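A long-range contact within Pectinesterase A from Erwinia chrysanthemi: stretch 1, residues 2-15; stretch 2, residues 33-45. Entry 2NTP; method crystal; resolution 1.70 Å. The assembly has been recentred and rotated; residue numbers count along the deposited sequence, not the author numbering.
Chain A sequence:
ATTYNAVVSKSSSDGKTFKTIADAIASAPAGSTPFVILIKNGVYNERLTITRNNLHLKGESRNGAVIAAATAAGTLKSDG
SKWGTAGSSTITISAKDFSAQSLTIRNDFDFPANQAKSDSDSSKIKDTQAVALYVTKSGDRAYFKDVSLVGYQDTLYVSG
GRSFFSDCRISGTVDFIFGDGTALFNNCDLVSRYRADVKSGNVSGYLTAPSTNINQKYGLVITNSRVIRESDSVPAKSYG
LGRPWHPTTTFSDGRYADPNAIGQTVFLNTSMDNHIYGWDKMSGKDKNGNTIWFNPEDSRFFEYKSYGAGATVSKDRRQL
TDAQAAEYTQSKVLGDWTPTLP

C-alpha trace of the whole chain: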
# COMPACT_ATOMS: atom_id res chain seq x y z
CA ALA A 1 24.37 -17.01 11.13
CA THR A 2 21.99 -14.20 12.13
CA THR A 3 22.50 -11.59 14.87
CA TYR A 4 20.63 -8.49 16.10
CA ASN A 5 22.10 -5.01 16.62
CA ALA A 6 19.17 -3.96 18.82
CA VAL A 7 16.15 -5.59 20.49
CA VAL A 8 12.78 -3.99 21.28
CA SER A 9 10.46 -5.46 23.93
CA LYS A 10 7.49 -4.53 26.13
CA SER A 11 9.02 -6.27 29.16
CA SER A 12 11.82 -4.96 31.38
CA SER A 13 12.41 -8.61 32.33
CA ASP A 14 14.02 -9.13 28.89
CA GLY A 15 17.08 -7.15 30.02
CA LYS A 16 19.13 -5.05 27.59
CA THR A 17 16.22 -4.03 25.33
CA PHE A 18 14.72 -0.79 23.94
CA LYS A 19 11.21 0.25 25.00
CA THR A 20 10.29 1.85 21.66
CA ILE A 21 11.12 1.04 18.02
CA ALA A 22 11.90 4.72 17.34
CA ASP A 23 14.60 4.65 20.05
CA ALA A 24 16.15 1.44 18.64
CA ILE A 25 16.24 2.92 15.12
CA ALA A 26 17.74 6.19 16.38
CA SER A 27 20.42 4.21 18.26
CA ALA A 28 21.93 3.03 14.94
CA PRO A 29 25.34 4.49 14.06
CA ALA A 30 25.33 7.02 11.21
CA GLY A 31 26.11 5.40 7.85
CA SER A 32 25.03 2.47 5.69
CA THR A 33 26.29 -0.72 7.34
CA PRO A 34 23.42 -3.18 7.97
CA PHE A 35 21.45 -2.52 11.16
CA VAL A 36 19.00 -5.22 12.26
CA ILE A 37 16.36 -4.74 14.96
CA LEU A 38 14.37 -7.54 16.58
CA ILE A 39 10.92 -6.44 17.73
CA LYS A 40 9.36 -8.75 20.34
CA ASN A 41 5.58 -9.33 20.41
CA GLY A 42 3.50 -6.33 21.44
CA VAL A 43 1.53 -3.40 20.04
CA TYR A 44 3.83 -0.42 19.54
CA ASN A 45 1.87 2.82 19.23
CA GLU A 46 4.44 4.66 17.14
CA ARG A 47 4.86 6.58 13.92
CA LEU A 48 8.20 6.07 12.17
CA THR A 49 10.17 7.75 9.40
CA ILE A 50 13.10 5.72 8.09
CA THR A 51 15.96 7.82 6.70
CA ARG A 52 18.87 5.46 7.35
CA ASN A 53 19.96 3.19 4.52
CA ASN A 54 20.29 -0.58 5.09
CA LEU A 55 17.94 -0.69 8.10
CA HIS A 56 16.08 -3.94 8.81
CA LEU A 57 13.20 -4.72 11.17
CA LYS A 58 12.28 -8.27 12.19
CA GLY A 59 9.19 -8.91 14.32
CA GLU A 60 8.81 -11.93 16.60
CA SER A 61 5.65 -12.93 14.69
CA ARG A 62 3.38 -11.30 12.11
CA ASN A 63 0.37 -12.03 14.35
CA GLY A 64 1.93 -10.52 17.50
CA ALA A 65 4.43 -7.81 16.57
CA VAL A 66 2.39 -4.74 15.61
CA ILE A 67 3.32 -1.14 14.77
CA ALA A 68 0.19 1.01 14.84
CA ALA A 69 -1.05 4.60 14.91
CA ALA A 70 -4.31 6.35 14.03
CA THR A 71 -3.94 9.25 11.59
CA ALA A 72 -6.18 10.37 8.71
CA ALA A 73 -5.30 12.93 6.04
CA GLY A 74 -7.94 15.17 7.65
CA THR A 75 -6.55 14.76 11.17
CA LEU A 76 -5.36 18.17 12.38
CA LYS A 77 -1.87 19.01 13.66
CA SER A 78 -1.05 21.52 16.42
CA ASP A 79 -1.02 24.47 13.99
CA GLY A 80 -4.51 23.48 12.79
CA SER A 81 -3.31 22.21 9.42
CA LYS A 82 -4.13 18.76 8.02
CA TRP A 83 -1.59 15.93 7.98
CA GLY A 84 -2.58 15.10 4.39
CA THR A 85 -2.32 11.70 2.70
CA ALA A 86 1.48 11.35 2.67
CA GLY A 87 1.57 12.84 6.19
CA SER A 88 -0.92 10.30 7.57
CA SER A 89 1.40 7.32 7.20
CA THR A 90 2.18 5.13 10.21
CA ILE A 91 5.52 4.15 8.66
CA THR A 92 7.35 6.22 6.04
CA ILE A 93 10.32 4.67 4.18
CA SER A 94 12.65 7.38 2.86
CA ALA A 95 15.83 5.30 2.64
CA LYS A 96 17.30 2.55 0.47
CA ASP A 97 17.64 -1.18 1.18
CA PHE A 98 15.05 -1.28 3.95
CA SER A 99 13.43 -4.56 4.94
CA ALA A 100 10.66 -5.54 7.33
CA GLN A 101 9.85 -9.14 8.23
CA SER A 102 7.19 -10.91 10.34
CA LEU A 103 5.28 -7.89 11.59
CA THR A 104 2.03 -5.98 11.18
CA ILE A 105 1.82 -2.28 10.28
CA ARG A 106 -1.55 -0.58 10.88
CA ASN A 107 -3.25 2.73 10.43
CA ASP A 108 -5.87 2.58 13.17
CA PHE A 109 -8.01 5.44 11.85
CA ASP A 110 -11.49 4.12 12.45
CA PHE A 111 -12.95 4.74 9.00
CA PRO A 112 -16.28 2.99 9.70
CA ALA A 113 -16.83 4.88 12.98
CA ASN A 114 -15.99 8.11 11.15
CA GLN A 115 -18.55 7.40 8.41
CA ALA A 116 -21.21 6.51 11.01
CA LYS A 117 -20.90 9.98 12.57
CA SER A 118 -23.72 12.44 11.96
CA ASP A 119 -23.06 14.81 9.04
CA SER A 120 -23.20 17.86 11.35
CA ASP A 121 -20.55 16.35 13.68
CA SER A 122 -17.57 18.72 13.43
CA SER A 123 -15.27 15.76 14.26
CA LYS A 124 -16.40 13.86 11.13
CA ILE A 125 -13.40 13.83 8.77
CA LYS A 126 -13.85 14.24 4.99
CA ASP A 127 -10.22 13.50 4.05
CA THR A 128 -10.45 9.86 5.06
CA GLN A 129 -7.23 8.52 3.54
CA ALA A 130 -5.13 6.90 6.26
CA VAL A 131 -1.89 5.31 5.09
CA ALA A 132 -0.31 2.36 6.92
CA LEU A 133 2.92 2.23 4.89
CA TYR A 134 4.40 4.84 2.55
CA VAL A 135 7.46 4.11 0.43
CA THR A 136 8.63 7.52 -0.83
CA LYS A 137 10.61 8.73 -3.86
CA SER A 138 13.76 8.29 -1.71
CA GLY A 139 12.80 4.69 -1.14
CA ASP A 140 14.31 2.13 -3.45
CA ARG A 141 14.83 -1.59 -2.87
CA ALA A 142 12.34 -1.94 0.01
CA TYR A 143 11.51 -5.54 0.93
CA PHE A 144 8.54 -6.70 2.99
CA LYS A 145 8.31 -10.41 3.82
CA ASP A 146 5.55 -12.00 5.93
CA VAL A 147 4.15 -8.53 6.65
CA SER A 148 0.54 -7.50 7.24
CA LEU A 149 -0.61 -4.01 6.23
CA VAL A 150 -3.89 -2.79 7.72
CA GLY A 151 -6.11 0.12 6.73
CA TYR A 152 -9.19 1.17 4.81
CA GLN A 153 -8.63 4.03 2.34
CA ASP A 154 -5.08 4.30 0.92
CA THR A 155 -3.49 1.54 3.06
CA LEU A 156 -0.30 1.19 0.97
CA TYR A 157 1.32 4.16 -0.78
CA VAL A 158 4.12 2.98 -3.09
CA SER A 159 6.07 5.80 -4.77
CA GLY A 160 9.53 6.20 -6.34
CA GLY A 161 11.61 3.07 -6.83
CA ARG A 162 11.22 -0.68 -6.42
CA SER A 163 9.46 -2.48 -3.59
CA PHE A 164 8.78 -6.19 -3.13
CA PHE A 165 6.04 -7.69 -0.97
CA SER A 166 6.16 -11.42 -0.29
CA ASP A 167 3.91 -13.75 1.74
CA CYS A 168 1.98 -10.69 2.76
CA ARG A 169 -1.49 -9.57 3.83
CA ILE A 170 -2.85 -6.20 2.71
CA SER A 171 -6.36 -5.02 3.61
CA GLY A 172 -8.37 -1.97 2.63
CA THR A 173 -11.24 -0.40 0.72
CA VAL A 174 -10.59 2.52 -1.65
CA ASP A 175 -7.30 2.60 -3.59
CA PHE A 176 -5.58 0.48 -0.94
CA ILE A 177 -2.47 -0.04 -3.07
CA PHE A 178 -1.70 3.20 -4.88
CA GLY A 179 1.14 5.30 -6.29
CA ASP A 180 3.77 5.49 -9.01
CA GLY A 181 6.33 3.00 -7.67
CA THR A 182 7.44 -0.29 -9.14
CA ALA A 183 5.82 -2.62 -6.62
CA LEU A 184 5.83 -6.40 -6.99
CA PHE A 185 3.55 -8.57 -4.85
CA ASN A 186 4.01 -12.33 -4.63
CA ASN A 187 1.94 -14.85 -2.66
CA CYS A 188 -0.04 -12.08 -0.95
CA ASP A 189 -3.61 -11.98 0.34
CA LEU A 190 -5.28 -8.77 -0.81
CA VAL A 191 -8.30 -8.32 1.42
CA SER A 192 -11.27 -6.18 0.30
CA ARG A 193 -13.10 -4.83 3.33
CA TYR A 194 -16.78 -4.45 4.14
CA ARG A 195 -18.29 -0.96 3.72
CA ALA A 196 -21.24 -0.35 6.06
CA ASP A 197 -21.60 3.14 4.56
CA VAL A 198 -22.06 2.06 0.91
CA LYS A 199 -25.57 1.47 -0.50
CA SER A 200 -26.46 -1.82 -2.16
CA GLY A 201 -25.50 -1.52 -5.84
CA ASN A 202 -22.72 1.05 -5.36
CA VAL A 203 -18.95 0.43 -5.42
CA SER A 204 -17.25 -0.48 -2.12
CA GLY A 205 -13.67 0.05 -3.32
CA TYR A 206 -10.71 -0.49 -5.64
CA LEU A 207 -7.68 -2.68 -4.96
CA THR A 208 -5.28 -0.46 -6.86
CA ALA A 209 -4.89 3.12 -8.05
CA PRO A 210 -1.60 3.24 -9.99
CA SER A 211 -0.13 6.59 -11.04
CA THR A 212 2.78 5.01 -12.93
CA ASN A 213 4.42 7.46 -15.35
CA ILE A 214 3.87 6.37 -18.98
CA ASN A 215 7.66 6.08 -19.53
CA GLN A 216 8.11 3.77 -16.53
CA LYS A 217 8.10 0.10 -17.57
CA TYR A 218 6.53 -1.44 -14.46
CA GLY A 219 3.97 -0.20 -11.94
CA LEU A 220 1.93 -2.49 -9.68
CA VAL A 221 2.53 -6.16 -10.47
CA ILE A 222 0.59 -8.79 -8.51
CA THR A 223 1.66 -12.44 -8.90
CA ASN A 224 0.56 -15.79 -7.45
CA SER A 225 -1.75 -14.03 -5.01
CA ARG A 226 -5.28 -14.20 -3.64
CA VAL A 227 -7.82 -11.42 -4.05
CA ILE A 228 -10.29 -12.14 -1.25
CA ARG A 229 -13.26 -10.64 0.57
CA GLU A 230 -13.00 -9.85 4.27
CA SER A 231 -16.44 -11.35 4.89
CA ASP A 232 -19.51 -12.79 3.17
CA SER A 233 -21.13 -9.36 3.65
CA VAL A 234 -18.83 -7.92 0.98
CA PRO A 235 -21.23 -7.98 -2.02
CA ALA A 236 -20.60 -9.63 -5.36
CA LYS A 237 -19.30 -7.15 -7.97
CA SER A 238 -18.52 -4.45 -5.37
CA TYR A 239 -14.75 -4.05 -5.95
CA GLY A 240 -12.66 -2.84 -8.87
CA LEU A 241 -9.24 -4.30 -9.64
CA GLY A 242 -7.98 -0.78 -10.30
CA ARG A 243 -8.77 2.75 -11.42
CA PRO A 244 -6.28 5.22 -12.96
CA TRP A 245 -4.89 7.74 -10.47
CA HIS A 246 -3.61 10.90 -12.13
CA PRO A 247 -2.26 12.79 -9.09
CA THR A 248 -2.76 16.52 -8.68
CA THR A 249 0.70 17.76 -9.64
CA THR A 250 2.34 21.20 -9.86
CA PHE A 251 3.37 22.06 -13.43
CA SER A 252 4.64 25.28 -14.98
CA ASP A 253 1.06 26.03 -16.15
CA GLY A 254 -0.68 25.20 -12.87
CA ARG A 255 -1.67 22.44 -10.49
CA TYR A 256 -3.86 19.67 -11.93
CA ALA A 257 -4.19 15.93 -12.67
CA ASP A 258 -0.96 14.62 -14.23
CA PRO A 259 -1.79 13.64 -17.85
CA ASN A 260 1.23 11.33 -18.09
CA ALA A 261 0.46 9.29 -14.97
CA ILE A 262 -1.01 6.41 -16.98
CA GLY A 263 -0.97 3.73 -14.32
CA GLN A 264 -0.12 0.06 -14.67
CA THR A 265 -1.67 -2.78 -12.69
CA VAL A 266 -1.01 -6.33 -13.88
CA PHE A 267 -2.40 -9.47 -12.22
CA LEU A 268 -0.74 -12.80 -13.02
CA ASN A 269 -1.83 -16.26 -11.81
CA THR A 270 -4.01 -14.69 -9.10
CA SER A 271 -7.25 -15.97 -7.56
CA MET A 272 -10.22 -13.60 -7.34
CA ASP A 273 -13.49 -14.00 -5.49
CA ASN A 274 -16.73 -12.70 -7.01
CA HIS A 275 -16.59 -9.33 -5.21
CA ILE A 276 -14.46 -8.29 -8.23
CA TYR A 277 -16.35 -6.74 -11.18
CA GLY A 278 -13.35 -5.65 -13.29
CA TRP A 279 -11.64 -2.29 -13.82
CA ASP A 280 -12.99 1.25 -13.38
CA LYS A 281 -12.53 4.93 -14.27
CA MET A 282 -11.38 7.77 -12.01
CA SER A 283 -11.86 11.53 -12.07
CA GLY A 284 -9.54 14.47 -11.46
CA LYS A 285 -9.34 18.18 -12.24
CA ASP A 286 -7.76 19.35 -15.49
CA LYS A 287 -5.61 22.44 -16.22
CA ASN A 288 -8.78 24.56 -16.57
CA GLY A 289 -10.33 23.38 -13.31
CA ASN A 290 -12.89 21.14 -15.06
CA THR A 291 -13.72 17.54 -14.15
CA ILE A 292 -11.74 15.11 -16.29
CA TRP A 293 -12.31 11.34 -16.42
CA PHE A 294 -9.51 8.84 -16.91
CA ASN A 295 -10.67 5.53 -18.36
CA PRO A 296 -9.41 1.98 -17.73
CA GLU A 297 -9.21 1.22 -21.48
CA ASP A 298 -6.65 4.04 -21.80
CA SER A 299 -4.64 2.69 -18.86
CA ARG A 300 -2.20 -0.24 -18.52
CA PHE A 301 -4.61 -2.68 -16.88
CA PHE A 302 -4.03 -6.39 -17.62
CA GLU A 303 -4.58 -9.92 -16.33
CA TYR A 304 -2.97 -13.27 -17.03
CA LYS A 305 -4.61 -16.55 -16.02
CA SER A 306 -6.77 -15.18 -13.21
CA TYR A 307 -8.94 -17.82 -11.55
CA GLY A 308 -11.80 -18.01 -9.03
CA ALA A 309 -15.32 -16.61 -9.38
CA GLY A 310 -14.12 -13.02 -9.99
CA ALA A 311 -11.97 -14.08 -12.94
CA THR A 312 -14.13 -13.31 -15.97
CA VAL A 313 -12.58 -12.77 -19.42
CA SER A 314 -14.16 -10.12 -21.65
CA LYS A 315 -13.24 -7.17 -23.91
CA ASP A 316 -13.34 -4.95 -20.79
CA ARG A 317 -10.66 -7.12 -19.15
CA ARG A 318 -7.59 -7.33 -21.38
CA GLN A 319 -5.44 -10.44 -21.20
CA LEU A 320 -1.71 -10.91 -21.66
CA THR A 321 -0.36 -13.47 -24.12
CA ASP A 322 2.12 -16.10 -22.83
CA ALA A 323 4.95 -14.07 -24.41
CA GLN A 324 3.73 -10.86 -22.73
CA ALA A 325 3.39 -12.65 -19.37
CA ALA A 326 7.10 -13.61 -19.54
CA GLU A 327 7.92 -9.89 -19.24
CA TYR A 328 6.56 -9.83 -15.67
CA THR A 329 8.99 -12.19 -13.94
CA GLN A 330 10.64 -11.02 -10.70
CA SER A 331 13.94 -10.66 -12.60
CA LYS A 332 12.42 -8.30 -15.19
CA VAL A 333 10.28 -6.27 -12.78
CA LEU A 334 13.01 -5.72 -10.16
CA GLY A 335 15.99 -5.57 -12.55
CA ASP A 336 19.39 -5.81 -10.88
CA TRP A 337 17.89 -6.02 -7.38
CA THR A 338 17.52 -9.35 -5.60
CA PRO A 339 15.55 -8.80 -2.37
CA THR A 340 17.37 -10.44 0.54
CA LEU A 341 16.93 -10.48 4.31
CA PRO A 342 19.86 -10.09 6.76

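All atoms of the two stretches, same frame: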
# COMPACT_ATOMS: atom_id res chain seq x y z
N THR A 2 22.77 -15.43 12.04
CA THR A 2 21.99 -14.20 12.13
C THR A 2 22.06 -13.60 13.54
O THR A 2 21.83 -14.29 14.53
CB THR A 2 20.50 -14.40 11.73
OG1 THR A 2 19.99 -15.60 12.34
CG2 THR A 2 20.35 -14.50 10.21
N THR A 3 22.38 -12.31 13.60
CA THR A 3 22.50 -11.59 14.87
C THR A 3 21.75 -10.25 14.83
O THR A 3 21.52 -9.70 13.75
CB THR A 3 23.99 -11.38 15.28
OG1 THR A 3 24.06 -10.70 16.54
CG2 THR A 3 24.75 -10.57 14.22
N TYR A 4 21.37 -9.75 16.00
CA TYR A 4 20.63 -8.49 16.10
C TYR A 4 21.47 -7.37 16.73
O TYR A 4 22.14 -7.58 17.74
CB TYR A 4 19.32 -8.68 16.87
CG TYR A 4 18.43 -9.76 16.31
CD1 TYR A 4 17.73 -9.57 15.12
CD2 TYR A 4 18.29 -10.98 16.97
CE1 TYR A 4 16.91 -10.57 14.60
CE2 TYR A 4 17.48 -11.99 16.46
CZ TYR A 4 16.79 -11.78 15.28
OH TYR A 4 15.98 -12.77 14.78
N ASN A 5 21.42 -6.20 16.11
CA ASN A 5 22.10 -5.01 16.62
C ASN A 5 21.35 -4.37 17.78
O ASN A 5 21.96 -3.78 18.67
CB ASN A 5 22.28 -3.98 15.50
CG ASN A 5 23.17 -4.49 14.38
OD1 ASN A 5 22.68 -4.97 13.37
ND2 ASN A 5 24.48 -4.37 14.56
N ALA A 6 20.03 -4.49 17.76
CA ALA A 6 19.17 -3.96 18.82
C ALA A 6 17.93 -4.83 18.99
O ALA A 6 17.49 -5.48 18.04
CB ALA A 6 18.77 -2.53 18.52
N VAL A 7 17.38 -4.85 20.20
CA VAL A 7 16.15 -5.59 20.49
C VAL A 7 15.13 -4.67 21.15
O VAL A 7 15.48 -3.89 22.05
CB VAL A 7 16.41 -6.84 21.38
CG1 VAL A 7 15.12 -7.62 21.63
CG2 VAL A 7 17.45 -7.76 20.75
N VAL A 8 13.89 -4.74 20.69
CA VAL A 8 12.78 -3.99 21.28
C VAL A 8 11.83 -4.97 21.97
O VAL A 8 11.48 -6.01 21.40
CB VAL A 8 12.00 -3.17 20.20
CG1 VAL A 8 10.92 -2.31 20.84
CG2 VAL A 8 12.94 -2.29 19.42
N SER A 9 11.42 -4.64 23.19
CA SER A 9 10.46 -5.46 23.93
C SER A 9 9.59 -4.62 24.87
O SER A 9 9.98 -3.53 25.28
CB SER A 9 11.17 -6.57 24.72
OG SER A 9 11.84 -6.04 25.85
N LYS A 10 8.42 -5.16 25.19
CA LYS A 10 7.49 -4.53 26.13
C LYS A 10 7.90 -4.77 27.58
O LYS A 10 7.55 -3.99 28.47
CB LYS A 10 6.07 -5.05 25.90
CG LYS A 10 5.40 -4.53 24.63
CD LYS A 10 5.07 -3.05 24.74
CE LYS A 10 4.41 -2.55 23.48
NZ LYS A 10 4.15 -1.08 23.53
N SER A 11 8.64 -5.86 27.81
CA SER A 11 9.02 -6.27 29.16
C SER A 11 10.41 -5.79 29.55
O SER A 11 11.35 -5.83 28.75
CB SER A 11 8.94 -7.80 29.29
OG SER A 11 7.62 -8.26 29.07
N SER A 12 10.53 -5.33 30.80
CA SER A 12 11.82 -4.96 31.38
C SER A 12 12.57 -6.20 31.88
O SER A 12 13.75 -6.13 32.20
CB SER A 12 11.62 -3.96 32.52
OG SER A 12 10.76 -4.49 33.53
N SER A 13 11.85 -7.32 31.93
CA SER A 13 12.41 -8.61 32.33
C SER A 13 13.31 -9.22 31.24
O SER A 13 14.08 -10.14 31.51
CB SER A 13 11.29 -9.58 32.69
OG SER A 13 11.80 -10.85 33.08
N ASP A 14 13.19 -8.70 30.02
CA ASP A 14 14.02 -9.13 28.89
C ASP A 14 15.49 -8.76 29.09
O ASP A 14 16.39 -9.52 28.72
CB ASP A 14 13.50 -8.54 27.58
CG ASP A 14 12.30 -9.30 27.03
OD1 ASP A 14 11.36 -9.58 27.80
OD2 ASP A 14 12.30 -9.60 25.82
N GLY A 15 15.73 -7.59 29.68
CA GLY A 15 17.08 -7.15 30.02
C GLY A 15 17.55 -5.92 29.26
O GLY A 15 17.05 -4.81 29.48
N THR A 33 26.11 0.66 6.92
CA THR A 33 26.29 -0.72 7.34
C THR A 33 24.94 -1.29 7.77
O THR A 33 24.09 -0.53 8.25
CB THR A 33 27.30 -0.84 8.52
OG1 THR A 33 26.99 0.13 9.52
CG2 THR A 33 28.72 -0.61 8.03
N PRO A 34 24.71 -2.60 7.56
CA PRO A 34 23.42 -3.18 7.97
C PRO A 34 23.13 -3.00 9.46
O PRO A 34 24.03 -3.18 10.29
CB PRO A 34 23.56 -4.66 7.61
CG PRO A 34 25.02 -4.90 7.45
CD PRO A 34 25.60 -3.62 6.97
N PHE A 35 21.90 -2.63 9.78
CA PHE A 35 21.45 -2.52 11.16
C PHE A 35 20.13 -3.27 11.30
O PHE A 35 19.15 -2.92 10.64
CB PHE A 35 21.29 -1.05 11.57
CG PHE A 35 21.21 -0.84 13.05
CD1 PHE A 35 22.37 -0.76 13.82
CD2 PHE A 35 19.97 -0.71 13.69
CE1 PHE A 35 22.31 -0.56 15.20
CE2 PHE A 35 19.90 -0.51 15.07
CZ PHE A 35 21.08 -0.43 15.82
N VAL A 36 20.13 -4.30 12.14
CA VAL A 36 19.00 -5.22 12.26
C VAL A 36 18.39 -5.15 13.65
O VAL A 36 19.08 -5.33 14.66
CB VAL A 36 19.43 -6.68 11.94
CG1 VAL A 36 18.22 -7.60 11.83
CG2 VAL A 36 20.27 -6.72 10.66
N ILE A 37 17.08 -4.89 13.70
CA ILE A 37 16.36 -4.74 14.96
C ILE A 37 15.31 -5.83 15.13
O ILE A 37 14.44 -6.01 14.26
CB ILE A 37 15.70 -3.34 15.07
CG1 ILE A 37 16.75 -2.24 14.90
CG2 ILE A 37 14.95 -3.20 16.40
CD1 ILE A 37 16.18 -0.85 14.64
N LEU A 38 15.39 -6.57 16.23
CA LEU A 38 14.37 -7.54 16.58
C LEU A 38 13.31 -6.83 17.40
O LEU A 38 13.62 -6.12 18.36
CB LEU A 38 14.95 -8.73 17.36
CG LEU A 38 13.97 -9.80 17.86
CD1 LEU A 38 13.32 -10.59 16.71
CD2 LEU A 38 14.67 -10.76 18.83
N ILE A 39 12.05 -7.01 17.00
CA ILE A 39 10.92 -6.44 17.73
C ILE A 39 10.09 -7.57 18.33
O ILE A 39 9.41 -8.30 17.61
CB ILE A 39 10.05 -5.54 16.81
CG1 ILE A 39 10.90 -4.43 16.17
CG2 ILE A 39 8.88 -4.94 17.59
CD1 ILE A 39 10.23 -3.73 14.98
N LYS A 40 10.14 -7.72 19.65
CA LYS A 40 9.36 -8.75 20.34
C LYS A 40 7.87 -8.43 20.31
O LYS A 40 7.49 -7.26 20.16
CB LYS A 40 9.84 -8.93 21.79
CG LYS A 40 11.27 -9.45 21.92
CD LYS A 40 11.35 -10.96 21.66
CE LYS A 40 12.64 -11.55 22.19
NZ LYS A 40 12.65 -11.63 23.68
N ASN A 41 7.04 -9.46 20.44
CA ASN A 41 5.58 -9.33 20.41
C ASN A 41 5.05 -8.20 21.29
O ASN A 41 5.51 -8.01 22.42
CB ASN A 41 4.89 -10.65 20.80
CG ASN A 41 4.98 -11.71 19.72
OD1 ASN A 41 5.05 -11.40 18.53
ND2 ASN A 41 4.95 -12.97 20.12
N GLY A 42 4.10 -7.46 20.75
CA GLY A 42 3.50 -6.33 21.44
C GLY A 42 2.93 -5.36 20.42
O GLY A 42 3.25 -5.45 19.23
N VAL A 43 2.08 -4.45 20.89
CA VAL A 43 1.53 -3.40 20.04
C VAL A 43 2.27 -2.11 20.37
O VAL A 43 2.17 -1.57 21.48
CB VAL A 43 -0.01 -3.22 20.23
CG1 VAL A 43 -0.54 -2.08 19.37
CG2 VAL A 43 -0.73 -4.51 19.90
N TYR A 44 3.02 -1.63 19.39
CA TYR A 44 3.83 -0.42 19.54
C TYR A 44 3.12 0.75 18.88
O TYR A 44 3.02 0.83 17.65
CB TYR A 44 5.23 -0.66 18.97
CG TYR A 44 5.94 -1.81 19.65
CD1 TYR A 44 5.71 -3.13 19.27
CD2 TYR A 44 6.82 -1.57 20.71
CE1 TYR A 44 6.35 -4.19 19.92
CE2 TYR A 44 7.46 -2.62 21.36
CZ TYR A 44 7.23 -3.93 20.96
OH TYR A 44 7.87 -4.96 21.60
N ASN A 45 2.60 1.65 19.72
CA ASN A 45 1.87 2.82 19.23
C ASN A 45 2.85 3.92 18.83
O ASN A 45 3.14 4.84 19.61
CB ASN A 45 0.85 3.30 20.27
CG ASN A 45 0.03 4.50 19.80
OD1 ASN A 45 -0.39 5.33 20.61
ND2 ASN A 45 -0.21 4.59 18.49
O HOH W 1 7.81 -7.55 24.09
O HOH W 2 14.52 -9.62 24.29

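Strand 6-8 lies parallel to strand 35-39, their axes 24° apart and 4.6 Å at closest approach, and the two stretches together bury 880 Å². Lys10, Leu38 and Val8 cover the most surface. The backbone ladder alternates in the parallel manner: Leu38 N donates to Ala6 O (3.0 Å), Val8 N to Leu38 O (2.7 Å) and Lys40 N to Val8 O (2.8 Å), so Leu38 uses both its polar backbone atoms on the neighbouring strand. Before the regular pairing begins, Val36 O accepts from Asn5 N (2.9 Å) and, weakly, from Ala6 N (3.3 Å), while Asn5 OD1 takes the hydrogen of Val36 N (2.9 Å), a side chain standing in for a backbone carbonyl. Asn5 CB also sits over the face of the Phe35 ring.

Leu38 shares one sheet face with Val7; its CB lies over the Tyr4 ring, 3.7 Å from Tyr4 CD1, and its CD2 is 4.2 Å from Val7 CG1. On the other face, buried Val8 packs among apolar groups: Val8 CG2 is 3.7 Å from Ile37 CG2, and Val8 CG1 is 3.5 Å from Tyr44 CE2.

Beyond the strand, Lys10 lays its aliphatic chain across Tyr44, with CE over the ring face, and its ammonium makes an off-centre cation-pi contact before donating from Lys10 NZ to Val43 O (2.9 Å). A CB on Gly42 would clash with Lys10 CG, and the Gly42 backbone angles themselves call for glycine. Water 1 accepts from Lys10 N (2.7 Å) and donates to Asn41 O (2.9 Å). Tyr44 OH donates to Lys40 O (2.7 Å), bracing the turn within its own stretch. Lys40 NZ forms a salt bridge with Asp14 OD2 (3.0 Å), and water 2 bridges the same two atoms.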